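Local coordinates for peptidyl-prolyl cis-trans isomerase cyclophilin-type (PDB 3BO7), which probably catalyses the cis-trans isomerisation of peptide bonds preceding proline, and so is thought to speed protein folding, as a member of the cyclophilin family, at residues A[20-25]-A[29-34]; A[35-38]-A[42-45]. All coordinates share one frame; numbering follows the deposited sequence.

Contact 1 of 2, residues A[20-25]-A[29-34]. With SO4 (sulfate ion), chain I; EDO (1,2-ethanediol), chain N.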
ATOM      1  N   ILE A  20       9.737  -2.865   4.027  1.00 36.47           N
ATOM      2  CA  ILE A  20       8.418  -3.257   4.502  1.00 35.89           C
ATOM      3  C   ILE A  20       8.373  -4.700   5.002  1.00 35.39           C
ATOM      4  O   ILE A  20       8.904  -5.609   4.373  1.00 34.49           O
ATOM      5  CB  ILE A  20       7.331  -2.983   3.402  1.00 36.07           C
ATOM      6  CG1 ILE A  20       7.021  -1.480   3.340  1.00 35.73           C
ATOM      7  CG2 ILE A  20       6.060  -3.805   3.645  1.00 35.66           C
ATOM      8  CD1 ILE A  20       6.346  -1.046   2.089  1.00 37.32           C
ATOM      9  N   GLU A  21       7.748  -4.871   6.162  1.00 35.33           N
ATOM     10  CA  GLU A  21       7.392  -6.176   6.683  1.00 34.98           C
ATOM     11  C   GLU A  21       5.915  -6.442   6.421  1.00 34.54           C
ATOM     12  O   GLU A  21       5.060  -5.609   6.733  1.00 34.24           O
ATOM     13  CB  GLU A  21       7.661  -6.217   8.178  1.00 35.28           C
ATOM     14  CG  GLU A  21       7.189  -7.477   8.868  1.00 36.93           C
ATOM     15  CD  GLU A  21       7.584  -7.497  10.320  1.00 39.93           C
ATOM     16  OE1 GLU A  21       7.074  -6.662  11.099  1.00 42.06           O
ATOM     17  OE2 GLU A  21       8.418  -8.346  10.685  1.00 42.55           O
ATOM     18  N   LEU A  22       5.619  -7.611   5.860  1.00 33.98           N
ATOM     19  CA  LEU A  22       4.244  -8.027   5.640  1.00 33.25           C
ATOM     20  C   LEU A  22       3.771  -9.007   6.714  1.00 33.18           C
ATOM     21  O   LEU A  22       4.429 -10.008   6.972  1.00 32.99           O
ATOM     22  CB  LEU A  22       4.104  -8.655   4.253  1.00 33.20           C
ATOM     23  CG  LEU A  22       4.320  -7.785   3.016  1.00 32.38           C
ATOM     24  CD1 LEU A  22       4.035  -8.632   1.806  1.00 32.99           C
ATOM     25  CD2 LEU A  22       3.435  -6.555   3.003  1.00 30.64           C
ATOM     26  N   HIS A  23       2.620  -8.724   7.320  1.00 33.03           N
ATOM     27  CA  HIS A  23       2.035  -9.600   8.339  1.00 33.09           C
ATOM     28  C   HIS A  23       1.243 -10.770   7.744  1.00 33.22           C
ATOM     29  O   HIS A  23       0.037 -10.893   7.956  1.00 33.14           O
ATOM     30  CB  HIS A  23       1.147  -8.805   9.295  1.00 32.89           C
ATOM     31  CG  HIS A  23       1.820  -7.617   9.897  1.00 33.36           C
ATOM     32  ND1 HIS A  23       2.978  -7.713  10.640  1.00 33.26           N
ATOM     33  CD2 HIS A  23       1.489  -6.305   9.881  1.00 33.54           C
ATOM     34  CE1 HIS A  23       3.336  -6.509  11.048  1.00 33.71           C
ATOM     35  NE2 HIS A  23       2.448  -5.637  10.603  1.00 34.11           N
ATOM     36  N   ALA A  24       1.949 -11.626   7.009  1.00 33.42           N
ATOM     37  CA  ALA A  24       1.402 -12.847   6.415  1.00 33.41           C
ATOM     38  C   ALA A  24       0.800 -13.799   7.443  1.00 33.76           C
ATOM     39  O   ALA A  24       0.022 -14.698   7.086  1.00 33.90           O
ATOM     40  CB  ALA A  24       2.481 -13.553   5.630  1.00 33.31           C
ATOM     41  N   ASP A  25       1.171 -13.603   8.708  1.00 33.85           N
ATOM     42  CA  ASP A  25       0.641 -14.396   9.811  1.00 34.22           C
ATOM     43  C   ASP A  25      -0.777 -13.981  10.239  1.00 34.51           C
ATOM     44  O   ASP A  25      -1.558 -14.820  10.705  1.00 34.91           O
ATOM     45  CB  ASP A  25       1.602 -14.384  11.014  1.00 34.12           C
ATOM     46  CG  ASP A  25       1.964 -12.972  11.491  1.00 34.68           C
ATOM     47  OD1 ASP A  25       1.925 -12.006  10.700  1.00 33.67           O
ATOM     48  OD2 ASP A  25       2.313 -12.836  12.682  1.00 35.60           O
ATOM     49  N   ARG A  29      -4.149 -13.392   3.149  1.00 33.30           N
ATOM     50  CA  ARG A  29      -4.722 -13.193   1.806  1.00 33.28           C
ATOM     51  C   ARG A  29      -4.253 -11.891   1.165  1.00 32.96           C
ATOM     52  O   ARG A  29      -3.940 -11.854  -0.032  1.00 32.93           O
ATOM     53  CB  ARG A  29      -6.249 -13.247   1.859  1.00 33.76           C
ATOM     54  CG  ARG A  29      -6.795 -14.590   2.304  1.00 35.88           C
ATOM     55  CD  ARG A  29      -7.446 -15.329   1.148  1.00 39.86           C
ATOM     56  NE  ARG A  29      -6.530 -16.187   0.410  1.00 42.75           N
ATOM     57  CZ  ARG A  29      -6.751 -16.632  -0.826  1.00 43.49           C
ATOM     58  NH1 ARG A  29      -7.851 -16.282  -1.485  1.00 41.86           N
ATOM     59  NH2 ARG A  29      -5.848 -17.415  -1.412  1.00 44.01           N
ATOM     60  N   ALA A  30      -4.190 -10.831   1.967  1.00 32.44           N
ATOM     61  CA  ALA A  30      -3.737  -9.530   1.490  1.00 32.17           C
ATOM     62  C   ALA A  30      -2.245  -9.539   1.151  1.00 32.15           C
ATOM     63  O   ALA A  30      -1.822  -8.917   0.178  1.00 32.14           O
ATOM     64  CB  ALA A  30      -4.073  -8.432   2.510  1.00 31.87           C
ATOM     65  N   CYS A  31      -1.456 -10.252   1.953  1.00 32.55           N
ATOM     66  CA  CYS A  31      -0.016 -10.374   1.721  1.00 32.52           C
ATOM     67  C   CYS A  31       0.251 -11.215   0.486  1.00 32.53           C
ATOM     68  O   CYS A  31       1.049 -10.833  -0.376  1.00 32.55           O
ATOM     69  CB  CYS A  31       0.666 -10.982   2.934  1.00 32.34           C
ATOM     70  SG  CYS A  31       0.610  -9.906   4.350  1.00 33.35           S
ATOM     71  N   ASP A  32      -0.447 -12.342   0.395  1.00 32.53           N
ATOM     72  CA  ASP A  32      -0.358 -13.225  -0.766  1.00 32.83           C
ATOM     73  C   ASP A  32      -0.704 -12.510  -2.070  1.00 32.93           C
ATOM     74  O   ASP A  32       0.074 -12.537  -3.027  1.00 33.45           O
ATOM     75  CB  ASP A  32      -1.265 -14.433  -0.573  1.00 32.67           C
ATOM     76  CG  ASP A  32      -0.881 -15.589  -1.452  1.00 33.63           C
ATOM     77  OD1 ASP A  32       0.121 -15.469  -2.198  1.00 35.24           O
ATOM     78  OD2 ASP A  32      -1.579 -16.626  -1.390  1.00 33.52           O
ATOM     79  N   SER A  33      -1.862 -11.856  -2.099  1.00 33.09           N
ATOM     80  CA  SER A  33      -2.280 -11.066  -3.257  1.00 32.77           C
ATOM     81  C   SER A  33      -1.196 -10.087  -3.677  1.00 32.65           C
ATOM     82  O   SER A  33      -0.853 -10.002  -4.864  1.00 32.68           O
ATOM     83  CB  SER A  33      -3.575 -10.306  -2.952  1.00 32.50           C
ATOM     84  OG  SER A  33      -3.939  -9.480  -4.043  1.00 32.08           O
ATOM     85  N   PHE A  34      -0.666  -9.352  -2.696  1.00 32.50           N
ATOM     86  CA  PHE A  34       0.294  -8.284  -2.941  1.00 32.68           C
ATOM     87  C   PHE A  34       1.568  -8.846  -3.576  1.00 33.43           C
ATOM     88  O   PHE A  34       2.087  -8.288  -4.551  1.00 33.50           O
ATOM     89  CB  PHE A  34       0.608  -7.557  -1.627  1.00 32.61           C
ATOM     90  CG  PHE A  34       1.363  -6.261  -1.802  1.00 32.24           C
ATOM     91  CD1 PHE A  34       0.681  -5.066  -2.019  1.00 32.12           C
ATOM     92  CD2 PHE A  34       2.755  -6.231  -1.748  1.00 32.35           C
ATOM     93  CE1 PHE A  34       1.373  -3.856  -2.176  1.00 31.83           C
ATOM     94  CE2 PHE A  34       3.454  -5.023  -1.913  1.00 32.50           C
ATOM     95  CZ  PHE A  34       2.755  -3.838  -2.128  1.00 31.84           C
TER
HETATM   96  S   SO4 I 202     -10.885 -14.475  -0.072  0.50 22.87           S
HETATM   97  O1  SO4 I 202      -9.899 -13.823   0.774  0.50 20.98           O
HETATM   98  O2  SO4 I 202     -10.260 -14.908  -1.317  0.50 22.19           O
HETATM   99  O3  SO4 I 202     -11.456 -15.647   0.600  0.50 22.11           O
HETATM  100  O4  SO4 I 202     -11.963 -13.524  -0.337  0.50 21.97           O
HETATM  101  C1  EDO N 207      -5.545 -19.277  -4.547  1.00 66.42           C
HETATM  102  O1  EDO N 207      -6.796 -18.580  -4.495  1.00 66.27           O
HETATM  103  C2  EDO N 207      -5.374 -19.870  -5.941  1.00 67.32           C
HETATM  104  O2  EDO N 207      -3.986 -20.101  -6.229  1.00 67.08           O
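A single sulfur atom carries most of this contact: Cys31 SG, on helix 28-39, presses against the backbone of the chain just as it leaves strand 16-22. Cys31 SG lies 3.4 Å from Ala24 N and 3.6 Å from His23 C, and on the strand side it also packs on Leu22 CB at 3.7 Å. The first torsion explains the reach: with SG opposite the carbonyl carbon (chi1 -67°), the thiol points from the helix against the side of the turn that the chain makes here. This is an inverse gamma turn centred on His23, closed by a weak bond from Ala24 N to Leu22 O. Beside the sulfur the Ala24 methyl group meets the Cys31 methylene, CB to CB 4.1 Å. Farther along the helix, Leu22 CD1 approaches the Phe34 ring obliquely, 4.5 Å from CD2. No hydrogen bond crosses between 20-25 and 29-34, so across the contact the two meet by packing. Arg29 turns outward from the strand, its chain bent at chi2 and chi3. Arg29 NH1 gives a hydrogen bond of 2.8 Å to O2 of a sulfate that also accepts from Glu90 N; both this ion and the ethanediol at the guanidinium edge probably come from the crystallisation liquor. The backbone N atoms of Arg29 and Ala30, at the start of the helix, are held by the carboxylate of Glu92. Within the cyclophilin barrel, strand 16-22 runs between 7-13 and 135-141, and helix 28-39 packs on this group through Phe34 against Leu9 and Ala30 against Phe136.

Contact 2 of 2, residues A[35-38]-A[42-45]. With EDO (1,2-ethanediol), chain N.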
ATOM      1  N   LEU A  35       2.045  -9.964  -3.016  1.00 34.20           N
ATOM      2  CA  LEU A  35       3.266 -10.633  -3.458  1.00 34.57           C
ATOM      3  C   LEU A  35       3.078 -11.281  -4.816  1.00 34.75           C
ATOM      4  O   LEU A  35       3.989 -11.263  -5.646  1.00 35.02           O
ATOM      5  CB  LEU A  35       3.758 -11.646  -2.402  1.00 34.79           C
ATOM      6  CG  LEU A  35       4.275 -11.032  -1.084  1.00 34.47           C
ATOM      7  CD1 LEU A  35       4.381 -12.063   0.037  1.00 34.62           C
ATOM      8  CD2 LEU A  35       5.611 -10.311  -1.261  1.00 33.26           C
ATOM      9  N   ARG A  36       1.895 -11.830  -5.059  1.00 35.23           N
ATOM     10  CA  ARG A  36       1.567 -12.333  -6.401  1.00 35.63           C
ATOM     11  C   ARG A  36       1.602 -11.222  -7.461  1.00 36.21           C
ATOM     12  O   ARG A  36       1.985 -11.473  -8.606  1.00 37.00           O
ATOM     13  CB  ARG A  36       0.227 -13.067  -6.419  1.00 35.46           C
ATOM     14  CG  ARG A  36       0.249 -14.409  -5.686  1.00 35.62           C
ATOM     15  CD  ARG A  36      -1.035 -15.174  -5.867  1.00 36.31           C
ATOM     16  NE  ARG A  36      -1.296 -16.088  -4.759  1.00 37.71           N
ATOM     17  CZ  ARG A  36      -2.065 -17.171  -4.848  1.00 38.94           C
ATOM     18  NH1 ARG A  36      -2.631 -17.483  -6.004  1.00 40.44           N
ATOM     19  NH2 ARG A  36      -2.264 -17.952  -3.789  1.00 38.50           N
ATOM     20  N   LEU A  37       1.237 -10.002  -7.063  1.00 36.18           N
ATOM     21  CA  LEU A  37       1.267  -8.833  -7.951  1.00 36.11           C
ATOM     22  C   LEU A  37       2.685  -8.309  -8.128  1.00 36.39           C
ATOM     23  O   LEU A  37       3.073  -7.937  -9.238  1.00 36.05           O
ATOM     24  CB  LEU A  37       0.354  -7.711  -7.427  1.00 35.96           C
ATOM     25  CG  LEU A  37      -1.168  -7.897  -7.490  1.00 35.12           C
ATOM     26  CD1 LEU A  37      -1.865  -6.761  -6.768  1.00 33.75           C
ATOM     27  CD2 LEU A  37      -1.661  -8.004  -8.920  1.00 32.39           C
ATOM     28  N   CYS A  38       3.447  -8.273  -7.029  1.00 36.75           N
ATOM     29  CA  CYS A  38       4.891  -8.013  -7.090  1.00 37.24           C
ATOM     30  C   CYS A  38       5.609  -8.956  -8.073  1.00 37.45           C
ATOM     31  O   CYS A  38       6.508  -8.528  -8.803  1.00 37.52           O
ATOM     32  CB  CYS A  38       5.535  -8.117  -5.703  1.00 37.03           C
ATOM     33  SG  CYS A  38       5.118  -6.773  -4.587  1.00 37.18           S
ATOM     34  N   TYR A  42       3.386  -5.819 -11.577  1.00 37.94           N
ATOM     35  CA  TYR A  42       2.173  -4.999 -11.529  1.00 37.83           C
ATOM     36  C   TYR A  42       2.350  -3.570 -10.994  1.00 37.79           C
ATOM     37  O   TYR A  42       1.772  -2.627 -11.543  1.00 38.12           O
ATOM     38  CB  TYR A  42       1.143  -5.754 -10.690  1.00 37.66           C
ATOM     39  CG  TYR A  42      -0.183  -5.081 -10.479  1.00 37.99           C
ATOM     40  CD1 TYR A  42      -1.257  -5.312 -11.349  1.00 36.66           C
ATOM     41  CD2 TYR A  42      -0.387  -4.246  -9.377  1.00 37.70           C
ATOM     42  CE1 TYR A  42      -2.484  -4.704 -11.134  1.00 36.67           C
ATOM     43  CE2 TYR A  42      -1.603  -3.635  -9.164  1.00 36.94           C
ATOM     44  CZ  TYR A  42      -2.646  -3.870 -10.034  1.00 37.14           C
ATOM     45  OH  TYR A  42      -3.853  -3.266  -9.789  1.00 37.81           O
ATOM     46  N   PHE A  43       3.141  -3.409  -9.932  1.00 37.59           N
ATOM     47  CA  PHE A  43       3.276  -2.107  -9.269  1.00 37.26           C
ATOM     48  C   PHE A  43       4.308  -1.175  -9.908  1.00 37.59           C
ATOM     49  O   PHE A  43       4.351   0.020  -9.591  1.00 37.55           O
ATOM     50  CB  PHE A  43       3.553  -2.272  -7.771  1.00 36.61           C
ATOM     51  CG  PHE A  43       2.396  -2.839  -6.999  1.00 36.27           C
ATOM     52  CD1 PHE A  43       1.286  -2.049  -6.698  1.00 35.53           C
ATOM     53  CD2 PHE A  43       2.413  -4.169  -6.575  1.00 33.76           C
ATOM     54  CE1 PHE A  43       0.203  -2.572  -5.984  1.00 35.76           C
ATOM     55  CE2 PHE A  43       1.343  -4.704  -5.857  1.00 34.72           C
ATOM     56  CZ  PHE A  43       0.230  -3.905  -5.559  1.00 35.58           C
ATOM     57  N   ASP A  44       5.136  -1.723 -10.797  1.00 37.90           N
ATOM     58  CA  ASP A  44       6.124  -0.929 -11.518  1.00 38.47           C
ATOM     59  C   ASP A  44       5.412   0.167 -12.292  1.00 38.73           C
ATOM     60  O   ASP A  44       4.475  -0.111 -13.047  1.00 38.88           O
ATOM     61  CB  ASP A  44       6.942  -1.807 -12.476  1.00 38.48           C
ATOM     62  CG  ASP A  44       7.963  -2.687 -11.754  1.00 39.34           C
ATOM     63  OD1 ASP A  44       7.852  -2.883 -10.514  1.00 39.67           O
ATOM     64  OD2 ASP A  44       8.882  -3.187 -12.441  1.00 39.16           O
ATOM     65  N   ASP A  45       5.857   1.404 -12.072  1.00 39.19           N
ATOM     66  CA  ASP A  45       5.341   2.615 -12.743  1.00 39.66           C
ATOM     67  C   ASP A  45       4.026   3.183 -12.173  1.00 39.50           C
ATOM     68  O   ASP A  45       3.574   4.243 -12.599  1.00 39.81           O
ATOM     69  CB  ASP A  45       5.266   2.437 -14.270  1.00 39.99           C
ATOM     70  CG  ASP A  45       6.633   2.155 -14.898  1.00 41.85           C
ATOM     71  OD1 ASP A  45       7.637   2.773 -14.469  1.00 43.97           O
ATOM     72  OD2 ASP A  45       6.703   1.307 -15.815  1.00 44.00           O
TER
HETATM   73  C1  EDO N 207      -5.545 -19.277  -4.547  1.00 66.42           C
HETATM   74  O1  EDO N 207      -6.796 -18.580  -4.495  1.00 66.27           O
HETATM   75  C2  EDO N 207      -5.374 -19.870  -5.941  1.00 67.32           C
HETATM   76  O2  EDO N 207      -3.986 -20.101  -6.229  1.00 67.08           O
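Leu37 meets both Tyr42 and Phe43 where helix 28-39 of the cyclophilin fold gives way to the loop leading to strand 48-52. One backbone hydrogen bond ties the two segments: Tyr42 N donates to Leu37 O over 3.2 Å, bent at the hydrogen to 136°. In a CH-pi contact, Leu37 CD2 sits over one face of the Tyr42 ring, displaced toward the rim, 3.8 Å from its centroid and 19° off the normal, and the two side chains run alongside each other in the same direction. Tyr42 has CG anti to its own nitrogen (chi1 179°), which carries the ring along the leucine; its hydroxyl is hydrogen-bonded to Ser117 OG, fixing the far end, while Arg65 makes a cation-pi contact with the ring. Phe43 crosses Leu37 at a slant. Leu37 CD1 sits near both rings, 3.7 Å from Phe43 CZ, and the rings themselves meet, Tyr42 CD2 lying over the centre of one Phe43 face. A sulfur-aromatic contact adds to this, Cys38 SG standing oblique to the Phe43 ring; both residues also touch Ile169 of strand 166-171. The nearest carbon pair across the segments is Leu37 CB with Phe43 CE2, at 3.5 Å.

Contacts 1 and 2 follow one another along the chain and share helix 28-39, their centres about 13 Å apart. The first joins the helix to the end of strand 16-22, the second to the loop that follows it. They touch at two points: the stacked rings of Phe34 and Phe43 come within 3.6 Å, CE1 to CZ, and Leu22 CD1 packs 3.8 Å from Leu35 CG. On the outer side one ethanediol, probably from the crystallisation liquor, bridges the pair, accepting a hydrogen bond of 3.0 Å at O2 from Arg36 NH1 and a weak one at O1 from Arg29 NH2, while Arg36 NH2 also makes a salt bridge with Asp32 OD2.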